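PDB 5HMQ: 3-dehydroshikimate dehydratase from Pseudomonas putida, which catalyses the metal-dependent dehydration of 3-dehydroshikimate to protocatechuate, a common intermediate in the breakdown of quinate and shikimate. Local coordinates for residues 194-198 against 211-215. Numbering follows the deposited sequence.
Sequences MADAP and FRCFP
The carbonyl oxygen of D196 takes the backbone N-H of C213 at 2.6 Å (D196 O to C213 N), with R212 CA adding a CA-H...O contact at 3.2 Å from the same D196 O. The bond is fairly straight (159° at the hydrogen), yet the donor stands 39° above the D196 carbonyl plane, not on a lone pair. In return D196 N gives its hydrogen to C213 O at 2.7 Å, and this reciprocal pair defines a single antiparallel hydrogen-bonded bridge between two loops. A chi1 of -155° sets the D196 carboxylate beside its own carbonyl carbon, where D196 OD1 accepts A197 N at 2.7 Å, met from above the carboxylate plane. OD1 also receives M220 N and OD2 receives G216 N, which ties the buried carboxylate to the loop that continues after P215. R212 runs extended from CG to NE past A195, whose methyl CB lies 3.5 Å from R212 NH1. S208 OG holds R212 NE, while NH1 bonds D167 OD2 and the backbone O of E241; both residues bind the catalytic metal, so R212 lies in its second shell and probably steadies the D167 carboxylate. At the far end P198 CD packs on F211 CB at 4.0 Å, the two side chains crossing nearly perpendicularly. The bridge thus closes the excursion through helix 204-211 after TIM-barrel strand 189-194, with M194 and P215 packed against strand 238-240 and helix 252-276.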
loop_
_atom_site.group_PDB
_atom_site.type_symbol
_atom_site.label_atom_id
_atom_site.label_comp_id
_atom_site.label_asym_id
_atom_site.label_seq_id
_atom_site.Cartn_x
_atom_site.Cartn_y
_atom_site.Cartn_z
HETATM N N MSE C 194 -0.097 5.777 23.060
HETATM C CA MSE C 194 0.407 4.432 22.820
HETATM C C MSE C 194 0.963 4.332 21.406
HETATM O O MSE C 194 0.322 4.762 20.449
HETATM C CB MSE C 194 -0.690 3.387 23.030
HETATM C CG MSE C 194 -1.348 3.436 24.399
HETATM SE SE MSE C 194 -0.112 3.251 25.899
HETATM C CE MSE C 194 0.603 1.476 25.517
ATOM N N ALA C 195 2.165 3.774 21.282
ATOM C CA ALA C 195 2.775 3.544 19.977
ATOM C C ALA C 195 3.657 2.312 20.076
ATOM O O ALA C 195 4.599 2.290 20.873
ATOM C CB ALA C 195 3.590 4.757 19.524
ATOM N N ASP C 196 3.385 1.315 19.243
ATOM C CA ASP C 196 4.181 0.100 19.199
ATOM C C ASP C 196 5.210 0.197 18.078
ATOM O O ASP C 196 5.150 1.082 17.220
ATOM C CB ASP C 196 3.274 -1.121 19.009
ATOM C CG ASP C 196 3.895 -2.401 19.532
ATOM O OD1 ASP C 196 5.074 -2.365 19.941
ATOM O OD2 ASP C 196 3.202 -3.440 19.540
ATOM N N ALA C 197 6.167 -0.734 18.092
ATOM C CA ALA C 197 7.240 -0.741 17.102
ATOM C C ALA C 197 8.036 -2.038 17.165
ATOM O O ALA C 197 8.103 -2.678 18.225
ATOM C CB ALA C 197 8.178 0.450 17.314
ATOM N N PRO C 198 8.655 -2.457 16.063
ATOM C CA PRO C 198 9.638 -3.540 16.147
ATOM C C PRO C 198 10.887 -3.078 16.877
ATOM O O PRO C 198 11.260 -1.903 16.832
ATOM C CB PRO C 198 9.935 -3.861 14.678
ATOM C CG PRO C 198 9.680 -2.573 13.971
ATOM C CD PRO C 198 8.508 -1.953 14.687
ATOM N N PHE C 211 8.792 3.565 11.960
ATOM C CA PHE C 211 8.394 2.218 12.362
ATOM C C PHE C 211 7.371 2.150 13.487
ATOM O O PHE C 211 7.116 1.053 13.999
ATOM C CB PHE C 211 9.630 1.392 12.719
ATOM C CG PHE C 211 10.541 1.165 11.556
ATOM C CD1 PHE C 211 10.297 0.129 10.672
ATOM C CD2 PHE C 211 11.620 1.998 11.323
ATOM C CE1 PHE C 211 11.119 -0.083 9.585
ATOM C CE2 PHE C 211 12.448 1.787 10.238
ATOM C CZ PHE C 211 12.195 0.745 9.367
ATOM N N ARG C 212 6.776 3.266 13.891
ATOM C CA ARG C 212 5.693 3.188 14.861
ATOM C C ARG C 212 4.498 2.470 14.241
ATOM O O ARG C 212 4.209 2.629 13.053
ATOM C CB ARG C 212 5.284 4.582 15.331
ATOM C CG ARG C 212 6.144 5.155 16.438
ATOM C CD ARG C 212 5.611 6.506 16.880
ATOM N NE ARG C 212 6.522 7.192 17.791
ATOM C CZ ARG C 212 6.132 7.883 18.857
ATOM N NH1 ARG C 212 4.843 7.976 19.158
ATOM N NH2 ARG C 212 7.032 8.479 19.628
ATOM N N CYS C 213 3.816 1.660 15.046
ATOM C CA CYS C 213 2.611 0.968 14.604
ATOM C C CYS C 213 1.675 0.824 15.798
ATOM O O CYS C 213 2.005 1.213 16.921
ATOM C CB CYS C 213 2.947 -0.387 13.970
ATOM S SG CYS C 213 4.027 -1.439 14.968
ATOM N N PHE C 214 0.501 0.249 15.551
ATOM C CA PHE C 214 -0.509 0.152 16.593
ATOM C C PHE C 214 -0.156 -0.942 17.600
ATOM O O PHE C 214 0.531 -1.908 17.259
ATOM C CB PHE C 214 -1.878 -0.126 15.983
ATOM C CG PHE C 214 -2.423 1.013 15.172
ATOM C CD1 PHE C 214 -2.313 2.317 15.629
ATOM C CD2 PHE C 214 -3.056 0.783 13.963
ATOM C CE1 PHE C 214 -2.816 3.374 14.888
ATOM C CE2 PHE C 214 -3.563 1.833 13.217
ATOM C CZ PHE C 214 -3.442 3.130 13.681
ATOM N N PRO C 215 -0.593 -0.787 18.851
ATOM C CA PRO C 215 -0.321 -1.803 19.879
ATOM C C PRO C 215 -0.690 -3.204 19.419
ATOM O O PRO C 215 -1.803 -3.454 18.951
ATOM C CB PRO C 215 -1.190 -1.350 21.055
ATOM C CG PRO C 215 -1.311 0.121 20.886
ATOM C CD PRO C 215 -1.282 0.391 19.405
#